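Local atomic coordinates of beta-ketoacyl-[acyl-carrier-protein] synthase III (Pseudomonas aeruginosa, PDB entry 2X3E), a protein that probably catalyses the first condensation of fatty acid synthesis, joining acetyl-CoA to malonyl-ACP with loss of carbon dioxide, to give acetoacetyl-ACP. Residues 11-16 against 293-298; 62-67 against 161-166; 120-125 against 134-139. The protein carries 1 engineered substitution. All coordinates share one frame; numbering follows the deposited sequence.

Interaction 1 (11-16 against 293-298); sequences LGSYLP and GLRQGI
With chi1 of 179° in Leu11 and -166° in Leu294, both side chains extend away from their own backbone nitrogens and into the gap between strand 5-14 and helix 285-295. They run past one another in opposite senses, and the branches that meet are their CD2 methyls, Leu11 CD2 lying 4.0 Å from Leu294 CD2. Ile326 touches both leucines. Strand 5-14 is an edge strand of the five-stranded sheet, whereas the helix comes from the C-terminal part of the chain, so this small apolar patch ties the two halves of the thiolase-like fold together.

A polar bridge lies beside it. Ser13 OG and Arg295 NH1 are 4.4 Å apart, too far for a direct bond, although the hydroxyl lies at the edge of the guanidinium and near its plane. Water 1 fills the role of go-between, 2.7 Å from Ser13 OG and accepting a hydrogen bond from Arg295 NH1 at 3.0 Å. The helix terminates in a Schellman motif in which Gly297 takes positive phi and Ile298 N bonds Gly293 O at 2.8 Å.

The chemistry is therefore split between a methyl-to-methyl touch on the buried side and a solvent-mediated link near the surface, where the arginine's charge probably polarises the shared water.

Interaction 2 (62-67 against 161-166); sequences SAALAS and AGAVVL
Ala64 of helix 53-68 packs on Ala163 and Val165 of strand 160-169, a helix-on-sheet contact in the thiolase-like fold, where this helix covers one face of the five-stranded sheet. The axes of the two short segments approach to 7.4 Å and run roughly the same way, 35° apart, a closeness consistent with the small alanines at the interface. Ala64 CB lies 3.9 Å from Ala163 CB, methyl against methyl, and it also rests near the backbone oxygen of Ala163. Ala60, one turn earlier, carries the same packing on toward Ala161.

The opposite side of the helix is far looser. Ser62 and Ala66 turn away from the strand and are exposed. Leu65 falls between these extremes: its bond to CB also points away, yet the chain bends back so that CD2 comes within 4.3 Å of Val165 CG2.

That valine is the second tight point. Its chi1 of 173° sets CG2 beside the backbone N and anti to the carbonyl carbon, and CG2 reaches the helix backbone itself and lies against the peptide between Ala64 and Leu65, Val165 CG2 being 3.5 Å from Ala64 O.

Interaction 3 (120-125 against 134-139); sequences ASVGSL and ALLVGV
Ala120 O is gripped twice by Ser124, one helical turn on, in the same turn that presents Val122 to Ala134 and Leu136. The helical bond from Ser124 N measures 2.9 Å to Ala120 O, and the hydroxyl adds a second, Ser124 OG donating to Ala120 O at 2.8 Å. The buried hydroxyl thus donates within its own helix. The two donors arrive from opposite faces of the carbonyl plane. The hydroxyl lies 23° out of that plane and meets the C=O at 154°.

Across the contact everything is apolar. Val122 is the one helix residue here with substantial contact to strand 133-140, and its two methyls divide the work. CG1 stands anti to the backbone N (chi1 175°) and faces the CB of Ala134; the modelled separation there is too short to be sound, so only the general juxtaposition can be trusted. CG2, the other branch, meets the end of Leu136, with Val122 CG2 4.3 Å from Leu136 CD1, an ordinary methyl contact. Leu135, between the two strand partners, turns from this helix to the other face of the sheet, where it touches Leu65 and Ala61 of helix 53-68.

Helix 114-127 is the connection of a beta-alpha-beta crossover: it links strand 104-109 to strand 133-140, parallel strands on either side of strand 75-79, and Val122 duly touches Val77 of that middle strand. Part of its remaining surface meets the second subunit, with Ser121 OG hydrogen-bonded to Ser121 OG of that subunit, and Ala120 and Ser124 packed on its Leu130. The helix is thus wedged between its own sheet and the neighbouring chain.

All three contacts involve one sheet, in which strand 160-169 lies between strands 5-14 and 133-140; the centre of interaction 2 is 11 Å from those of the other two, whereas interactions 1 and 3 have centres 18 Å apart. Probable backbone bonds stitch them together: Gly12 O to Ala163 N at 2.8 Å on one flank, and Leu166 N to Ala134 O at 2.8 Å on the other. Ala163 CB also packs on Leu136 O at 3.6 Å. Helix 53-68 covers one face of the sheet and helix 114-127 the other. None of the contacts reaches the predicted active-site residues His250 and Asn280 or the engineered Ala112, though Ala112 lies two residues before the start of helix 114-127.

Interaction 1 (11-16 against 293-298)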
loop_
_atom_site.group_PDB
_atom_site.type_symbol
_atom_site.label_atom_id
_atom_site.label_comp_id
_atom_site.label_asym_id
_atom_site.label_seq_id
_atom_site.Cartn_x
_atom_site.Cartn_y
_atom_site.Cartn_z
ATOM N N LEU A 11 -11.395 -4.771 -18.050
ATOM C CA LEU A 11 -12.101 -5.081 -16.806
ATOM C C LEU A 11 -12.231 -6.589 -16.677
ATOM O O LEU A 11 -12.512 -7.282 -17.653
ATOM C CB LEU A 11 -13.493 -4.432 -16.795
ATOM C CG LEU A 11 -14.389 -4.669 -15.573
ATOM C CD1 LEU A 11 -13.871 -3.932 -14.358
ATOM C CD2 LEU A 11 -15.822 -4.251 -15.874
ATOM N N GLY A 12 -12.020 -7.090 -15.467
ATOM C CA GLY A 12 -12.238 -8.498 -15.160
ATOM C C GLY A 12 -12.574 -8.656 -13.696
ATOM O O GLY A 12 -12.384 -7.735 -12.901
ATOM N N SER A 13 -13.099 -9.815 -13.336
ATOM C CA SER A 13 -13.478 -10.072 -11.951
ATOM C C SER A 13 -13.525 -11.558 -11.670
ATOM O O SER A 13 -13.547 -12.377 -12.595
ATOM C CB SER A 13 -14.836 -9.445 -11.647
ATOM O OG SER A 13 -15.881 -10.126 -12.323
ATOM N N TYR A 14 -13.548 -11.892 -10.382
ATOM C CA TYR A 14 -13.724 -13.264 -9.945
ATOM C C TYR A 14 -14.402 -13.299 -8.576
ATOM O O TYR A 14 -14.015 -12.571 -7.659
ATOM C CB TYR A 14 -12.380 -13.998 -9.894
ATOM C CG TYR A 14 -12.519 -15.443 -9.469
ATOM C CD1 TYR A 14 -13.006 -16.398 -10.352
ATOM C CD2 TYR A 14 -12.184 -15.850 -8.175
ATOM C CE1 TYR A 14 -13.156 -17.724 -9.968
ATOM C CE2 TYR A 14 -12.324 -17.182 -7.780
ATOM C CZ TYR A 14 -12.810 -18.110 -8.685
ATOM O OH TYR A 14 -12.956 -19.428 -8.321
ATOM N N LEU A 15 -15.425 -14.139 -8.468
ATOM C CA LEU A 15 -16.111 -14.396 -7.212
ATOM C C LEU A 15 -15.881 -15.857 -6.836
ATOM O O LEU A 15 -15.979 -16.737 -7.697
ATOM C CB LEU A 15 -17.611 -14.144 -7.368
ATOM C CG LEU A 15 -18.053 -12.707 -7.642
ATOM C CD1 LEU A 15 -19.472 -12.689 -8.187
ATOM C CD2 LEU A 15 -17.940 -11.847 -6.388
ATOM N N PRO A 16 -15.571 -16.125 -5.554
ATOM C CA PRO A 16 -15.437 -17.520 -5.155
ATOM C C PRO A 16 -16.752 -18.273 -5.333
ATOM O O PRO A 16 -17.828 -17.673 -5.300
ATOM C CB PRO A 16 -15.031 -17.447 -3.673
ATOM C CG PRO A 16 -15.239 -16.048 -3.244
ATOM C CD PRO A 16 -15.306 -15.185 -4.449
ATOM N N GLY A 293 -22.567 -4.172 -14.115
ATOM C CA GLY A 293 -23.101 -3.223 -15.093
ATOM C C GLY A 293 -22.780 -3.598 -16.528
ATOM O O GLY A 293 -23.627 -3.488 -17.413
ATOM N N LEU A 294 -21.551 -4.048 -16.763
ATOM C CA LEU A 294 -21.134 -4.478 -18.093
ATOM C C LEU A 294 -21.896 -5.736 -18.541
ATOM O O LEU A 294 -22.364 -5.804 -19.681
ATOM C CB LEU A 294 -19.615 -4.716 -18.121
ATOM C CG LEU A 294 -18.964 -4.851 -19.497
ATOM C CD1 LEU A 294 -19.156 -3.583 -20.311
ATOM C CD2 LEU A 294 -17.479 -5.172 -19.356
ATOM N N ARG A 295 -22.028 -6.713 -17.645
ATOM C CA ARG A 295 -22.810 -7.932 -17.912
ATOM C C ARG A 295 -24.253 -7.608 -18.298
ATOM O O ARG A 295 -24.818 -8.229 -19.201
ATOM C CB ARG A 295 -22.847 -8.845 -16.680
ATOM C CG ARG A 295 -21.621 -9.716 -16.465
ATOM C CD ARG A 295 -21.948 -10.889 -15.540
ATOM N NE ARG A 295 -22.319 -10.451 -14.189
ATOM C CZ ARG A 295 -21.454 -10.138 -13.221
ATOM N NH1 ARG A 295 -20.142 -10.193 -13.433
ATOM N NH2 ARG A 295 -21.906 -9.760 -12.027
ATOM N N GLN A 296 -24.841 -6.641 -17.596
ATOM C CA GLN A 296 -26.228 -6.230 -17.825
ATOM C C GLN A 296 -26.412 -5.265 -19.002
ATOM O O GLN A 296 -27.543 -4.920 -19.341
ATOM C CB GLN A 296 -26.788 -5.572 -16.561
ATOM C CG GLN A 296 -26.892 -6.505 -15.368
ATOM C CD GLN A 296 -28.044 -7.470 -15.486
ATOM O OE1 GLN A 296 -29.167 -7.079 -15.823
ATOM N NE2 GLN A 296 -27.779 -8.743 -15.211
ATOM N N GLY A 297 -25.316 -4.822 -19.613
ATOM C CA GLY A 297 -25.375 -3.809 -20.669
ATOM C C GLY A 297 -25.830 -2.442 -20.180
ATOM O O GLY A 297 -26.323 -1.622 -20.963
ATOM N N ILE A 298 -25.660 -2.188 -18.887
ATOM C CA ILE A 298 -26.093 -0.934 -18.274
ATOM C C ILE A 298 -25.159 0.220 -18.655
ATOM O O ILE A 298 -25.602 1.356 -18.821
ATOM C CB ILE A 298 -26.145 -1.070 -16.728
ATOM C CG1 ILE A 298 -27.412 -1.809 -16.303
ATOM C CG2 ILE A 298 -26.062 0.298 -16.040
ATOM C CD1 ILE A 298 -27.408 -2.232 -14.852
HETATM O O HOH W 1 -18.243 -10.635 -11.206
#

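Interaction 2 (62-67 against 161-166)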
loop_
_atom_site.group_PDB
_atom_site.type_symbol
_atom_site.label_atom_id
_atom_site.label_comp_id
_atom_site.label_asym_id
_atom_site.label_seq_id
_atom_site.Cartn_x
_atom_site.Cartn_y
_atom_site.Cartn_z
ATOM N N SER A 62 -6.240 -11.994 -14.675
ATOM C CA SER A 62 -6.142 -12.734 -15.934
ATOM C C SER A 62 -7.296 -12.363 -16.859
ATOM O O SER A 62 -7.092 -12.141 -18.049
ATOM C CB SER A 62 -6.133 -14.250 -15.705
ATOM O OG SER A 62 -5.016 -14.658 -14.932
ATOM N N ALA A 63 -8.510 -12.294 -16.307
ATOM C CA ALA A 63 -9.693 -11.904 -17.082
ATOM C C ALA A 63 -9.584 -10.461 -17.576
ATOM O O ALA A 63 -9.967 -10.155 -18.709
ATOM C CB ALA A 63 -10.972 -12.085 -16.253
ATOM N N ALA A 64 -9.046 -9.585 -16.732
ATOM C CA ALA A 64 -8.859 -8.174 -17.090
ATOM C C ALA A 64 -7.867 -8.001 -18.242
ATOM O O ALA A 64 -8.069 -7.148 -19.103
ATOM C CB ALA A 64 -8.419 -7.370 -15.877
ATOM N N LEU A 65 -6.804 -8.805 -18.251
ATOM C CA LEU A 65 -5.803 -8.763 -19.320
ATOM C C LEU A 65 -6.393 -9.226 -20.650
ATOM O O LEU A 65 -6.099 -8.647 -21.697
ATOM C CB LEU A 65 -4.589 -9.630 -18.965
ATOM C CG LEU A 65 -3.677 -9.100 -17.862
ATOM C CD1 LEU A 65 -2.722 -10.191 -17.410
ATOM C CD2 LEU A 65 -2.909 -7.861 -18.318
ATOM N N ALA A 66 -7.210 -10.277 -20.600
ATOM C CA ALA A 66 -7.933 -10.762 -21.774
ATOM C C ALA A 66 -8.856 -9.679 -22.315
ATOM O O ALA A 66 -8.884 -9.437 -23.515
ATOM C CB ALA A 66 -8.731 -12.031 -21.436
ATOM N N SER A 67 -9.596 -9.022 -21.421
ATOM C CA SER A 67 -10.483 -7.906 -21.787
ATOM C C SER A 67 -9.731 -6.766 -22.498
ATOM O O SER A 67 -10.200 -6.237 -23.503
ATOM C CB SER A 67 -11.176 -7.368 -20.526
ATOM O OG SER A 67 -11.921 -6.190 -20.785
ATOM N N ALA A 161 -12.873 -10.256 -6.024
ATOM C CA ALA A 161 -11.837 -9.458 -6.656
ATOM C C ALA A 161 -12.369 -8.861 -7.953
ATOM O O ALA A 161 -13.077 -9.530 -8.707
ATOM C CB ALA A 161 -10.598 -10.310 -6.934
ATOM N N GLY A 162 -12.025 -7.597 -8.191
ATOM C CA GLY A 162 -12.280 -6.936 -9.459
ATOM C C GLY A 162 -11.032 -6.206 -9.910
ATOM O O GLY A 162 -10.322 -5.609 -9.096
ATOM N N ALA A 163 -10.764 -6.245 -11.212
ATOM C CA ALA A 163 -9.531 -5.690 -11.751
ATOM C C ALA A 163 -9.778 -4.859 -12.999
ATOM O O ALA A 163 -10.684 -5.154 -13.795
ATOM C CB ALA A 163 -8.560 -6.809 -12.065
ATOM N N VAL A 164 -8.975 -3.810 -13.145
ATOM C CA VAL A 164 -8.933 -3.020 -14.361
ATOM C C VAL A 164 -7.505 -2.937 -14.885
ATOM O O VAL A 164 -6.537 -3.028 -14.119
ATOM C CB VAL A 164 -9.479 -1.580 -14.155
ATOM C CG1 VAL A 164 -10.960 -1.605 -13.892
ATOM C CG2 VAL A 164 -8.733 -0.859 -13.023
ATOM N N VAL A 165 -7.398 -2.787 -16.203
ATOM C CA VAL A 165 -6.141 -2.471 -16.872
ATOM C C VAL A 165 -6.176 -0.988 -17.237
ATOM O O VAL A 165 -7.183 -0.500 -17.770
ATOM C CB VAL A 165 -5.951 -3.310 -18.150
ATOM C CG1 VAL A 165 -4.721 -2.844 -18.941
ATOM C CG2 VAL A 165 -5.847 -4.798 -17.802
ATOM N N LEU A 166 -5.094 -0.282 -16.912
ATOM C CA LEU A 166 -4.906 1.115 -17.291
ATOM C C LEU A 166 -3.735 1.204 -18.257
ATOM O O LEU A 166 -2.767 0.453 -18.133
ATOM C CB LEU A 166 -4.601 1.977 -16.067
ATOM C CG LEU A 166 -5.660 2.086 -14.976
ATOM C CD1 LEU A 166 -5.054 2.695 -13.718
ATOM C CD2 LEU A 166 -6.840 2.914 -15.454
#

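Interaction 3 (120-125 against 134-139)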
loop_
_atom_site.group_PDB
_atom_site.type_symbol
_atom_site.label_atom_id
_atom_site.label_comp_id
_atom_site.label_asym_id
_atom_site.label_seq_id
_atom_site.Cartn_x
_atom_site.Cartn_y
_atom_site.Cartn_z
ATOM N N ALA A 120 -5.854 6.372 -8.224
ATOM C CA ALA A 120 -4.999 7.547 -8.064
ATOM C C ALA A 120 -3.523 7.149 -8.137
ATOM O O ALA A 120 -2.737 7.789 -8.829
ATOM C CB ALA A 120 -5.288 8.239 -6.730
ATOM N N SER A 121 -3.161 6.095 -7.410
ATOM C CA SER A 121 -1.760 5.671 -7.320
ATOM C C SER A 121 -1.253 5.108 -8.644
ATOM O O SER A 121 -0.207 5.544 -9.145
ATOM C CB SER A 121 -1.574 4.648 -6.196
ATOM O OG SER A 121 -0.200 4.312 -6.045
ATOM N N VAL A 122 -1.987 4.159 -9.217
ATOM C CA VAL A 122 -1.579 3.562 -10.487
ATOM C C VAL A 122 -1.696 4.562 -11.638
ATOM O O VAL A 122 -0.787 4.667 -12.467
ATOM C CB VAL A 122 -2.360 2.282 -10.810
ATOM C CG1 VAL A 122 -1.981 1.776 -12.177
ATOM C CG2 VAL A 122 -2.084 1.213 -9.761
ATOM N N GLY A 123 -2.803 5.299 -11.686
ATOM C CA GLY A 123 -2.970 6.360 -12.669
ATOM C C GLY A 123 -1.832 7.368 -12.644
ATOM O O GLY A 123 -1.349 7.782 -13.693
ATOM N N SER A 124 -1.408 7.766 -11.441
ATOM C CA SER A 124 -0.316 8.730 -11.300
ATOM C C SER A 124 1.016 8.137 -11.752
ATOM O O SER A 124 1.830 8.834 -12.361
ATOM C CB SER A 124 -0.214 9.245 -9.857
ATOM O OG SER A 124 -1.333 10.066 -9.547
ATOM N N LEU A 125 1.244 6.857 -11.442
ATOM C CA LEU A 125 2.460 6.170 -11.877
ATOM C C LEU A 125 2.565 6.191 -13.401
ATOM O O LEU A 125 3.639 6.409 -13.949
ATOM C CB LEU A 125 2.488 4.724 -11.381
ATOM C CG LEU A 125 2.815 4.484 -9.907
ATOM C CD1 LEU A 125 2.481 3.031 -9.537
ATOM C CD2 LEU A 125 4.267 4.801 -9.615
ATOM N N ALA A 134 -0.766 -0.850 -16.515
ATOM C CA ALA A 134 -0.880 -1.377 -15.162
ATOM C C ALA A 134 -2.157 -2.154 -14.954
ATOM O O ALA A 134 -3.191 -1.856 -15.556
ATOM C CB ALA A 134 -0.823 -0.245 -14.154
ATOM N N LEU A 135 -2.063 -3.147 -14.077
ATOM C CA LEU A 135 -3.217 -3.788 -13.481
ATOM C C LEU A 135 -3.450 -3.190 -12.099
ATOM O O LEU A 135 -2.511 -3.059 -11.301
ATOM C CB LEU A 135 -2.986 -5.299 -13.339
ATOM C CG LEU A 135 -3.381 -6.170 -14.531
ATOM C CD1 LEU A 135 -2.667 -7.518 -14.484
ATOM C CD2 LEU A 135 -4.907 -6.376 -14.555
ATOM N N LEU A 136 -4.697 -2.826 -11.823
ATOM C CA LEU A 136 -5.141 -2.519 -10.467
ATOM C C LEU A 136 -6.204 -3.541 -10.095
ATOM O O LEU A 136 -7.202 -3.681 -10.802
ATOM C CB LEU A 136 -5.731 -1.114 -10.377
ATOM C CG LEU A 136 -6.415 -0.779 -9.044
ATOM C CD1 LEU A 136 -5.398 -0.789 -7.914
ATOM C CD2 LEU A 136 -7.123 0.574 -9.146
ATOM N N VAL A 137 -5.984 -4.260 -8.997
ATOM C CA VAL A 137 -6.959 -5.226 -8.505
ATOM C C VAL A 137 -7.468 -4.792 -7.141
ATOM O O VAL A 137 -6.686 -4.669 -6.197
ATOM C CB VAL A 137 -6.360 -6.642 -8.356
ATOM C CG1 VAL A 137 -7.455 -7.650 -7.963
ATOM C CG2 VAL A 137 -5.653 -7.079 -9.638
ATOM N N GLY A 138 -8.766 -4.524 -7.061
ATOM C CA GLY A 138 -9.453 -4.374 -5.783
ATOM C C GLY A 138 -9.879 -5.752 -5.318
ATOM O O GLY A 138 -10.662 -6.408 -5.989
ATOM N N VAL A 139 -9.335 -6.203 -4.192
ATOM C CA VAL A 139 -9.614 -7.543 -3.681
ATOM C C VAL A 139 -9.657 -7.543 -2.164
ATOM O O VAL A 139 -8.803 -6.943 -1.513
ATOM C CB VAL A 139 -8.554 -8.573 -4.158
ATOM C CG1 VAL A 139 -7.119 -8.125 -3.797
ATOM C CG2 VAL A 139 -8.855 -9.963 -3.596
#